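Local coordinates for protein halocarboxylic acid dehalogenase DehI (Pseudomonas putida, PDB 3BJX) that probably hydrolyses carbon-halogen bonds of 2-halocarboxylic acids, as expected of a group I haloacid dehalogenase with an all-helical fold, at residues V47-F52 against Y127-Y132; R55-F60 against G275-Y280; M143-V148 against V256-L261. All coordinates share one frame; numbering follows the deposited sequence.

Interaction 1: residues V47-F52 against Y127-Y132; sequences VPWVAF and YGNPKY. With SO4 (sulfate ion), chain E.
Tyr132 fills the angle between Trp49 and Ala51, and its contacts are the tight half of this contact. Ala51 CB sits over the middle of the phenol face, 3.4 Å from the ring centroid and 9° off the normal, a close CH-pi contact. Along its CD2-CE2 edge Tyr132 meets a face of the Trp49 six-membered ring, an offset edge-to-face pair with planes at 60°, where Tyr132 CE2 comes 3.6 Å from Trp49 CZ2. A hydrogen bond from Tyr132 OH to Trp49 O (2.7 Å), made in the carbonyl plane on a lone pair, holds the hydroxyl end in place, while Ala51 and Trp49 restrict flipping of the ring. A phenylalanine in its place would probably leave the buried Trp49 carbonyl without this donor and the ring end untethered there. Packing is equally close at Gly128, where the lack of a side chain lets Val47 CG1 come 3.5 Å from Gly128 CA and the indole approach the helix backbone. Looser is the touch of Val47 CG1 on Tyr127 CD2, at 4.2 Å.

The sulfate side is polar. Trp49 CG lies between its backbone N and carbonyl carbon (chi1 88°), which brings NE1 to sulfate O3 at 3.0 Å, while Phe52 N, in the first turn of helix 52-57, meets the same oxygen almost straight at 2.6 Å. Asn129 OD1 only stands 3.4 Å from sulfate O1, its amide nitrogen being bonded to Asp204. The ion probably came from the crystallisation liquor, yet its site is consistent with a pocket for an anion such as a carboxylate. Ser203 OG of helix 203-208 also bonds the sulfate; helix 32-45 packs against Tyr132 through Ile41 and Leu45, and helix 78-90 lies against Pro130 and Lys131 of helix 112-143.

Interaction 2: residues R55-F60 against G275-Y280; sequences RVLATF and GVLFMY
The Phe60 ring meets Val276 with its edge: Val276 CG2 lies near the ring plane, 3.9 Å from Phe60 CZ, while the carbonyl oxygen of Leu57, in the same segment, also stands in plane at the rim. The other flat group, Tyr280, has Val276 CG1 of its own helix at its edge and takes Val56 CG2 obliquely, 3.3 Å from the hydroxyl oxygen OH. Neither ring receives a side chain of the opposing segment squarely on a face; beyond the two segments, His199 and the edge-to-face partner Phe283 pack round Tyr280, and His199 NE2 is hydrogen-bonded to its OH.

Val276 is the shared partner of Val56, Leu57 and Phe60. Its CG1 is anti to the backbone N (chi1 165°), which directs that methyl toward Leu57 CD2 at 3.7 Å and Val56 CG1 at 4.0 Å, while CG2 is left for Phe60. Leu57 and Val276 run past each other in opposite senses, whereas Leu57 and Leu277 cross nearly at a right angle and touch more loosely, Leu57 CD1 to Leu277 CD2 at 4.2 Å. The chain then turns through a type I beta turn from Leu57 to Phe60. Here Val56 O accepts from both Thr59 N and Thr59 OG1, the hydroxyl at 2.7 Å, and Thr59 OG1 is also bonded to Asn268 of the second subunit. Ala271 of that subunit packs on Val56 and Val276, so the patch adjoins the dimer interface.

No hydrogen bond crosses between 55-60 and 275-280. Methyl groups and ring rims carry the contact by burial alone, and the polar atoms at its margins find their partners in the turn, in His199 or across the dimer, which implies cohesion by shape rather than by directional bonding.

Interaction 3: residues M143-V148 against V256-L261; sequences MQMRPV and VQRSEL
Met145 lies across the guanidinium of Arg258, its selenium over one face of the flat group, just where a Schellman motif ends helix 112-143. Met145 is the C-prime residue of that motif, with positive phi (60°); the bonds Arg146 N to Glu141 O and Met145 N to Ser142 O close the helix and turn the chain past the loop 256-261. The two side chains cross at about a right angle. A bend at chi2 (-81°) of Met145 places its selenium 3.8 Å from Ser259 N, at the start of a short 3-10 segment, and the bend at chi3 turns CE toward Ser259 OG, while CG passes 3.4 Å from Arg258 NH2.

Met143, like Met145 a selenomethionine, is oriented differently. Its CG is anti to the backbone N (chi1 -179°), and the bend at chi2 brings SE to Arg258 CB at 3.9 Å, again nearly perpendicular to the arginine chain, while that at chi3 turns CE to Leu261. Arg258 itself runs beside the end of the helix, its CB 3.1 Å from Met143 O and its NE 3.6 Å from the same oxygen. Gln257 lies at the margin, its OE1 3.8 Å from Met145 CA.

No hydrogen bond joins the two segments. Polar ties run outward instead: Arg146 pairs with Glu141 and with Asp194 of the second subunit, and Lys190 of that subunit bonds to Met145 O. Inward, Met143 reaches Leu273 and Leu277 of helix 267-299, and its methyl CE presses on Leu261 CD1 at 3.3 Å, closer than usual van der Waals contact.

Overall arrangement
The three contacts stitch an all-helical fold together through two long helices. Helix 112-143 supplies 127-132 to interaction 1 and runs out into 143-148 of interaction 3; helix 267-299 supplies 275-280 to interaction 2 and follows the loop holding 256-261. Centre to centre, interactions 1 and 2, and 2 and 3, are each about 15 Å apart, and 1 and 3 about 23 Å. Interactions 1 and 2 alternate along the chain and meet at the start of helix 52-57, where Val50 O, just before it, probably accepts from Arg55 NH1; interaction 3 falls between the segments of interaction 2. The series thus leads from the buried sulfate site to the second subunit, which both interactions 2 and 3 touch.

Interaction 1: residues V47-F52 against Y127-Y132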
loop_
_atom_site.group_PDB
_atom_site.type_symbol
_atom_site.label_atom_id
_atom_site.label_comp_id
_atom_site.label_asym_id
_atom_site.label_seq_id
_atom_site.Cartn_x
_atom_site.Cartn_y
_atom_site.Cartn_z
ATOM N N VAL A 47 -12.436 -22.313 1.562
ATOM C CA VAL A 47 -12.940 -21.206 0.756
ATOM C C VAL A 47 -13.057 -21.650 -0.705
ATOM O O VAL A 47 -12.274 -22.488 -1.169
ATOM C CB VAL A 47 -12.017 -19.940 0.857
ATOM C CG1 VAL A 47 -12.077 -19.313 2.258
ATOM C CG2 VAL A 47 -10.581 -20.254 0.464
ATOM N N PRO A 48 -14.032 -21.097 -1.440
ATOM C CA PRO A 48 -14.256 -21.473 -2.821
ATOM C C PRO A 48 -13.582 -20.548 -3.865
ATOM O O PRO A 48 -13.976 -20.541 -5.041
ATOM C CB PRO A 48 -15.791 -21.404 -2.938
ATOM C CG PRO A 48 -16.247 -20.496 -1.833
ATOM C CD PRO A 48 -15.053 -20.135 -0.988
ATOM N N TRP A 49 -12.600 -19.765 -3.446
ATOM C CA TRP A 49 -11.835 -18.943 -4.375
ATOM C C TRP A 49 -10.394 -18.798 -3.886
ATOM O O TRP A 49 -10.103 -18.976 -2.695
ATOM C CB TRP A 49 -12.506 -17.567 -4.609
ATOM C CG TRP A 49 -12.128 -16.467 -3.648
ATOM C CD1 TRP A 49 -11.333 -15.378 -3.912
ATOM C CD2 TRP A 49 -12.530 -16.335 -2.272
ATOM N NE1 TRP A 49 -11.214 -14.583 -2.790
ATOM C CE2 TRP A 49 -11.936 -15.147 -1.770
ATOM C CE3 TRP A 49 -13.333 -17.101 -1.413
ATOM C CZ2 TRP A 49 -12.129 -14.706 -0.439
ATOM C CZ3 TRP A 49 -13.513 -16.656 -0.075
ATOM C CH2 TRP A 49 -12.905 -15.478 0.387
ATOM N N VAL A 50 -9.504 -18.495 -4.820
ATOM C CA VAL A 50 -8.144 -18.066 -4.517
ATOM C C VAL A 50 -8.130 -16.543 -4.569
ATOM O O VAL A 50 -8.563 -15.958 -5.572
ATOM C CB VAL A 50 -7.100 -18.691 -5.505
ATOM C CG1 VAL A 50 -5.762 -18.023 -5.366
ATOM C CG2 VAL A 50 -6.949 -20.195 -5.231
ATOM N N ALA A 51 -7.676 -15.917 -3.474
ATOM C CA ALA A 51 -7.707 -14.473 -3.324
ATOM C C ALA A 51 -7.014 -13.815 -4.499
ATOM O O ALA A 51 -5.979 -14.316 -4.961
ATOM C CB ALA A 51 -7.053 -14.050 -2.048
ATOM N N PHE A 52 -7.616 -12.732 -4.995
ATOM C CA PHE A 52 -6.999 -11.833 -5.968
ATOM C C PHE A 52 -5.505 -11.592 -5.627
ATOM O O PHE A 52 -4.639 -11.665 -6.503
ATOM C CB PHE A 52 -7.807 -10.508 -5.991
ATOM C CG PHE A 52 -7.365 -9.491 -7.042
ATOM C CD1 PHE A 52 -6.714 -9.870 -8.207
ATOM C CD2 PHE A 52 -7.675 -8.130 -6.861
ATOM C CE1 PHE A 52 -6.339 -8.909 -9.158
ATOM C CE2 PHE A 52 -7.327 -7.174 -7.809
ATOM C CZ PHE A 52 -6.659 -7.563 -8.960
ATOM N N TYR A 127 -16.501 -15.192 5.275
ATOM C CA TYR A 127 -15.720 -16.241 5.917
ATOM C C TYR A 127 -14.234 -16.240 5.544
ATOM O O TYR A 127 -13.381 -16.366 6.419
ATOM C CB TYR A 127 -16.321 -17.634 5.652
ATOM C CG TYR A 127 -15.529 -18.724 6.318
ATOM C CD1 TYR A 127 -15.637 -18.929 7.688
ATOM C CD2 TYR A 127 -14.644 -19.516 5.600
ATOM C CE1 TYR A 127 -14.905 -19.907 8.331
ATOM C CE2 TYR A 127 -13.884 -20.511 6.240
ATOM C CZ TYR A 127 -14.028 -20.698 7.618
ATOM O OH TYR A 127 -13.309 -21.665 8.311
ATOM N N GLY A 128 -13.921 -16.136 4.252
ATOM C CA GLY A 128 -12.536 -16.238 3.839
ATOM C C GLY A 128 -11.736 -14.954 3.888
ATOM O O GLY A 128 -10.517 -14.998 3.961
ATOM N N ASN A 129 -12.425 -13.816 3.837
ATOM C CA ASN A 129 -11.792 -12.506 3.663
ATOM C C ASN A 129 -10.819 -12.208 4.795
ATOM O O ASN A 129 -9.650 -11.947 4.522
ATOM C CB ASN A 129 -12.838 -11.380 3.445
ATOM C CG ASN A 129 -13.111 -11.091 1.965
ATOM O OD1 ASN A 129 -12.413 -11.599 1.084
ATOM N ND2 ASN A 129 -14.119 -10.264 1.689
ATOM N N PRO A 130 -11.283 -12.306 6.069
ATOM C CA PRO A 130 -10.386 -12.192 7.240
ATOM C C PRO A 130 -9.274 -13.260 7.267
ATOM O O PRO A 130 -8.134 -12.972 7.705
ATOM C CB PRO A 130 -11.328 -12.372 8.444
ATOM C CG PRO A 130 -12.590 -12.994 7.898
ATOM C CD PRO A 130 -12.691 -12.518 6.470
ATOM N N LYS A 131 -9.575 -14.470 6.795
ATOM C CA LYS A 131 -8.521 -15.523 6.749
ATOM C C LYS A 131 -7.385 -15.109 5.818
ATOM O O LYS A 131 -6.204 -15.185 6.188
ATOM C CB LYS A 131 -9.084 -16.890 6.359
ATOM C CG LYS A 131 -10.203 -17.338 7.267
ATOM C CD LYS A 131 -10.591 -18.765 7.057
ATOM C CE LYS A 131 -9.725 -19.688 7.889
ATOM N NZ LYS A 131 -10.213 -21.113 7.781
ATOM N N TYR A 132 -7.751 -14.621 4.631
ATOM C CA TYR A 132 -6.780 -14.091 3.689
ATOM C C TYR A 132 -6.016 -12.886 4.197
ATOM O O TYR A 132 -4.862 -12.711 3.861
ATOM C CB TYR A 132 -7.434 -13.748 2.351
ATOM C CG TYR A 132 -7.580 -14.928 1.457
ATOM C CD1 TYR A 132 -6.455 -15.615 0.992
ATOM C CD2 TYR A 132 -8.854 -15.374 1.059
ATOM C CE1 TYR A 132 -6.596 -16.733 0.157
ATOM C CE2 TYR A 132 -8.998 -16.459 0.222
ATOM C CZ TYR A 132 -7.871 -17.146 -0.216
ATOM O OH TYR A 132 -8.030 -18.213 -1.059
HETATM S S SO4 E . -10.147 -11.214 -2.885
HETATM O O1 SO4 E . -11.363 -11.595 -2.143
HETATM O O2 SO4 E . -8.987 -11.263 -1.995
HETATM O O3 SO4 E . -9.954 -12.155 -3.978
HETATM O O4 SO4 E . -10.244 -9.863 -3.441
#

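Interaction 2: residues R55-F60 against G275-Y280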
loop_
_atom_site.group_PDB
_atom_site.type_symbol
_atom_site.label_atom_id
_atom_site.label_comp_id
_atom_site.label_asym_id
_atom_site.label_seq_id
_atom_site.Cartn_x
_atom_site.Cartn_y
_atom_site.Cartn_z
ATOM N N ARG A 55 -3.425 -14.565 -6.545
ATOM C CA ARG A 55 -3.347 -14.688 -7.998
ATOM C C ARG A 55 -2.332 -13.725 -8.622
ATOM O O ARG A 55 -1.709 -14.052 -9.653
ATOM C CB ARG A 55 -4.736 -14.515 -8.645
ATOM C CG ARG A 55 -5.804 -15.409 -8.010
ATOM C CD ARG A 55 -7.036 -15.553 -8.888
ATOM N NE ARG A 55 -7.705 -14.293 -9.232
ATOM C CZ ARG A 55 -8.801 -13.816 -8.638
ATOM N NH1 ARG A 55 -9.358 -14.453 -7.615
ATOM N NH2 ARG A 55 -9.339 -12.665 -9.061
ATOM N N VAL A 56 -2.177 -12.553 -8.006
ATOM C CA VAL A 56 -1.121 -11.618 -8.378
ATOM C C VAL A 56 0.267 -12.117 -7.955
ATOM O O VAL A 56 1.234 -11.944 -8.696
ATOM C CB VAL A 56 -1.397 -10.188 -7.826
ATOM C CG1 VAL A 56 -0.221 -9.259 -8.096
ATOM C CG2 VAL A 56 -2.706 -9.631 -8.445
ATOM N N LEU A 57 0.339 -12.739 -6.777
ATOM C CA LEU A 57 1.587 -13.281 -6.208
ATOM C C LEU A 57 2.055 -14.470 -7.005
ATOM O O LEU A 57 3.253 -14.720 -7.115
ATOM C CB LEU A 57 1.387 -13.729 -4.753
ATOM C CG LEU A 57 1.080 -12.677 -3.694
ATOM C CD1 LEU A 57 0.782 -13.352 -2.319
ATOM C CD2 LEU A 57 2.215 -11.632 -3.591
ATOM N N ALA A 58 1.082 -15.205 -7.539
ATOM C CA ALA A 58 1.304 -16.290 -8.478
ATOM C C ALA A 58 2.094 -15.876 -9.726
ATOM O O ALA A 58 2.638 -16.743 -10.418
ATOM C CB ALA A 58 -0.041 -16.891 -8.892
ATOM N N THR A 59 2.152 -14.575 -10.022
ATOM C CA THR A 59 2.919 -14.071 -11.188
ATOM C C THR A 59 4.413 -13.815 -10.884
ATOM O O THR A 59 5.173 -13.461 -11.792
ATOM C CB THR A 59 2.297 -12.793 -11.811
ATOM O OG1 THR A 59 2.589 -11.674 -10.979
ATOM C CG2 THR A 59 0.814 -12.914 -11.937
ATOM N N PHE A 60 4.817 -13.997 -9.625
ATOM C CA PHE A 60 6.220 -13.885 -9.189
ATOM C C PHE A 60 6.864 -15.273 -9.185
ATOM O O PHE A 60 6.389 -16.170 -8.493
ATOM C CB PHE A 60 6.312 -13.270 -7.782
ATOM C CG PHE A 60 5.940 -11.805 -7.718
ATOM C CD1 PHE A 60 6.921 -10.816 -7.837
ATOM C CD2 PHE A 60 4.622 -11.414 -7.537
ATOM C CE1 PHE A 60 6.583 -9.458 -7.798
ATOM C CE2 PHE A 60 4.275 -10.060 -7.495
ATOM C CZ PHE A 60 5.260 -9.080 -7.616
ATOM N N GLY A 275 5.952 -4.524 -2.183
ATOM C CA GLY A 275 4.925 -3.506 -2.456
ATOM C C GLY A 275 3.555 -4.126 -2.663
ATOM O O GLY A 275 2.547 -3.568 -2.249
ATOM N N VAL A 276 3.526 -5.295 -3.283
ATOM C CA VAL A 276 2.278 -6.018 -3.545
ATOM C C VAL A 276 1.636 -6.515 -2.239
ATOM O O VAL A 276 0.427 -6.355 -2.030
ATOM C CB VAL A 276 2.514 -7.181 -4.552
ATOM C CG1 VAL A 276 1.358 -8.155 -4.574
ATOM C CG2 VAL A 276 2.716 -6.635 -5.938
ATOM N N LEU A 277 2.462 -7.066 -1.352
ATOM C CA LEU A 277 2.017 -7.531 -0.027
ATOM C C LEU A 277 1.498 -6.400 0.857
ATOM O O LEU A 277 0.425 -6.527 1.453
ATOM C CB LEU A 277 3.122 -8.323 0.676
ATOM C CG LEU A 277 3.319 -9.718 0.058
ATOM C CD1 LEU A 277 4.735 -10.212 0.281
ATOM C CD2 LEU A 277 2.251 -10.736 0.561
ATOM N N PHE A 278 2.249 -5.308 0.912
ATOM C CA PHE A 278 1.815 -4.075 1.563
ATOM C C PHE A 278 0.425 -3.664 1.099
ATOM O O PHE A 278 -0.496 -3.561 1.897
ATOM C CB PHE A 278 2.784 -2.956 1.230
ATOM C CG PHE A 278 2.536 -1.692 1.989
ATOM C CD1 PHE A 278 3.165 -1.478 3.213
ATOM C CD2 PHE A 278 1.686 -0.703 1.479
ATOM C CE1 PHE A 278 2.947 -0.320 3.908
ATOM C CE2 PHE A 278 1.472 0.478 2.175
ATOM C CZ PHE A 278 2.109 0.666 3.393
HETATM N N MSE A 279 0.288 -3.436 -0.199
HETATM C CA MSE A 279 -0.994 -3.100 -0.800
HETATM C C MSE A 279 -2.152 -4.052 -0.466
HETATM O O MSE A 279 -3.278 -3.612 -0.254
HETATM C CB MSE A 279 -0.821 -3.039 -2.313
HETATM C CG MSE A 279 -2.038 -2.559 -3.034
HETATM SE SE MSE A 279 -1.603 -2.151 -4.867
HETATM C CE MSE A 279 -1.269 -3.986 -5.559
ATOM N N TYR A 280 -1.890 -5.355 -0.470
ATOM C CA TYR A 280 -2.963 -6.316 -0.221
ATOM C C TYR A 280 -3.395 -6.424 1.252
ATOM O O TYR A 280 -4.529 -6.772 1.514
ATOM C CB TYR A 280 -2.724 -7.690 -0.889
ATOM C CG TYR A 280 -3.198 -7.738 -2.327
ATOM C CD1 TYR A 280 -4.566 -7.788 -2.640
ATOM C CD2 TYR A 280 -2.282 -7.711 -3.380
ATOM C CE1 TYR A 280 -4.995 -7.804 -3.969
ATOM C CE2 TYR A 280 -2.702 -7.738 -4.704
ATOM C CZ TYR A 280 -4.048 -7.780 -4.988
ATOM O OH TYR A 280 -4.434 -7.818 -6.311
#

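Interaction 3: residues M143-V148 against V256-L261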
loop_
_atom_site.group_PDB
_atom_site.type_symbol
_atom_site.label_atom_id
_atom_site.label_comp_id
_atom_site.label_asym_id
_atom_site.label_seq_id
_atom_site.Cartn_x
_atom_site.Cartn_y
_atom_site.Cartn_z
HETATM N N MSE A 143 8.255 -10.978 4.767
HETATM C CA MSE A 143 8.850 -10.290 3.623
HETATM C C MSE A 143 9.644 -9.071 4.067
HETATM O O MSE A 143 10.712 -8.792 3.538
HETATM C CB MSE A 143 7.760 -9.856 2.645
HETATM C CG MSE A 143 8.260 -9.152 1.402
HETATM SE SE MSE A 143 9.593 -10.225 0.433
HETATM C CE MSE A 143 8.597 -11.909 0.317
ATOM N N GLN A 144 9.118 -8.355 5.053
ATOM C CA GLN A 144 9.796 -7.185 5.611
ATOM C C GLN A 144 10.696 -7.440 6.855
ATOM O O GLN A 144 11.000 -6.515 7.588
ATOM C CB GLN A 144 8.783 -6.060 5.867
ATOM C CG GLN A 144 8.130 -5.534 4.603
ATOM C CD GLN A 144 7.090 -4.476 4.923
ATOM O OE1 GLN A 144 7.191 -3.810 5.943
ATOM N NE2 GLN A 144 6.086 -4.318 4.052
HETATM N N MSE A 145 11.130 -8.684 7.065
HETATM C CA MSE A 145 12.085 -9.035 8.142
HETATM C C MSE A 145 11.605 -8.717 9.581
HETATM O O MSE A 145 12.378 -8.249 10.440
HETATM C CB MSE A 145 13.438 -8.356 7.894
HETATM C CG MSE A 145 13.895 -8.367 6.455
HETATM SE SE MSE A 145 14.682 -10.073 6.018
HETATM C CE MSE A 145 16.253 -10.040 7.201
ATOM N N ARG A 146 10.322 -8.938 9.821
ATOM C CA ARG A 146 9.768 -8.839 11.161
ATOM C C ARG A 146 9.196 -10.200 11.524
ATOM O O ARG A 146 8.805 -10.966 10.633
ATOM C CB ARG A 146 8.758 -7.677 11.286
ATOM C CG ARG A 146 9.448 -6.296 11.403
ATOM C CD ARG A 146 8.463 -5.144 11.677
ATOM N NE ARG A 146 7.542 -4.928 10.566
ATOM C CZ ARG A 146 7.717 -4.061 9.571
ATOM N NH1 ARG A 146 8.797 -3.283 9.518
ATOM N NH2 ARG A 146 6.790 -3.974 8.613
ATOM N N PRO A 147 9.198 -10.533 12.828
ATOM C CA PRO A 147 8.871 -11.907 13.234
ATOM C C PRO A 147 7.403 -12.326 13.032
ATOM O O PRO A 147 6.457 -11.544 13.217
ATOM C CB PRO A 147 9.290 -11.945 14.709
ATOM C CG PRO A 147 9.216 -10.539 15.169
ATOM C CD PRO A 147 9.543 -9.676 13.985
ATOM N N VAL A 148 7.231 -13.573 12.626
ATOM C CA VAL A 148 5.915 -14.105 12.383
ATOM C C VAL A 148 5.828 -15.427 13.142
ATOM O O VAL A 148 6.556 -16.363 12.839
ATOM C CB VAL A 148 5.659 -14.279 10.867
ATOM C CG1 VAL A 148 4.350 -14.946 10.639
ATOM C CG2 VAL A 148 5.646 -12.953 10.195
ATOM N N VAL A 256 7.702 -16.245 4.596
ATOM C CA VAL A 256 9.105 -16.513 4.229
ATOM C C VAL A 256 9.875 -15.186 4.189
ATOM O O VAL A 256 9.429 -14.203 3.579
ATOM C CB VAL A 256 9.258 -17.434 2.925
ATOM C CG1 VAL A 256 8.361 -17.007 1.785
ATOM C CG2 VAL A 256 10.704 -17.553 2.460
ATOM N N GLN A 257 10.999 -15.149 4.905
ATOM C CA GLN A 257 11.779 -13.917 5.093
ATOM C C GLN A 257 12.438 -13.541 3.774
ATOM O O GLN A 257 12.762 -14.430 2.975
ATOM C CB GLN A 257 12.825 -14.097 6.192
ATOM C CG GLN A 257 12.282 -14.624 7.531
ATOM C CD GLN A 257 11.914 -13.517 8.526
ATOM O OE1 GLN A 257 12.759 -12.684 8.881
ATOM N NE2 GLN A 257 10.659 -13.525 9.005
ATOM N N ARG A 258 12.623 -12.242 3.540
ATOM C CA ARG A 258 13.176 -11.739 2.281
ATOM C C ARG A 258 14.619 -12.179 2.020
ATOM O O ARG A 258 15.031 -12.307 0.861
ATOM C CB ARG A 258 13.065 -10.216 2.210
ATOM C CG ARG A 258 13.965 -9.550 1.186
ATOM C CD ARG A 258 13.662 -8.057 1.046
ATOM N NE ARG A 258 13.798 -7.296 2.294
ATOM C CZ ARG A 258 14.957 -6.928 2.834
ATOM N NH1 ARG A 258 16.119 -7.263 2.259
ATOM N NH2 ARG A 258 14.958 -6.234 3.966
ATOM N N SER A 259 15.380 -12.392 3.091
ATOM C CA SER A 259 16.731 -12.919 2.976
ATOM C C SER A 259 16.748 -14.305 2.304
ATOM O O SER A 259 17.670 -14.630 1.545
ATOM C CB SER A 259 17.421 -12.964 4.350
ATOM O OG SER A 259 16.625 -13.618 5.329
ATOM N N GLU A 260 15.721 -15.109 2.560
ATOM C CA GLU A 260 15.683 -16.465 2.024
ATOM C C GLU A 260 15.245 -16.548 0.558
ATOM O O GLU A 260 15.222 -17.632 -0.021
ATOM C CB GLU A 260 14.787 -17.337 2.882
ATOM C CG GLU A 260 15.023 -18.813 2.692
ATOM C CD GLU A 260 14.061 -19.658 3.492
ATOM O OE1 GLU A 260 13.703 -19.244 4.623
ATOM O OE2 GLU A 260 13.675 -20.742 2.985
ATOM N N LEU A 261 14.908 -15.414 -0.045
ATOM C CA LEU A 261 14.399 -15.414 -1.414
ATOM C C LEU A 261 15.387 -14.779 -2.366
ATOM O O LEU A 261 15.079 -14.599 -3.538
ATOM C CB LEU A 261 13.055 -14.695 -1.502
ATOM C CG LEU A 261 11.915 -15.212 -0.631
ATOM C CD1 LEU A 261 10.975 -14.083 -0.381
ATOM C CD2 LEU A 261 11.200 -16.362 -1.277
#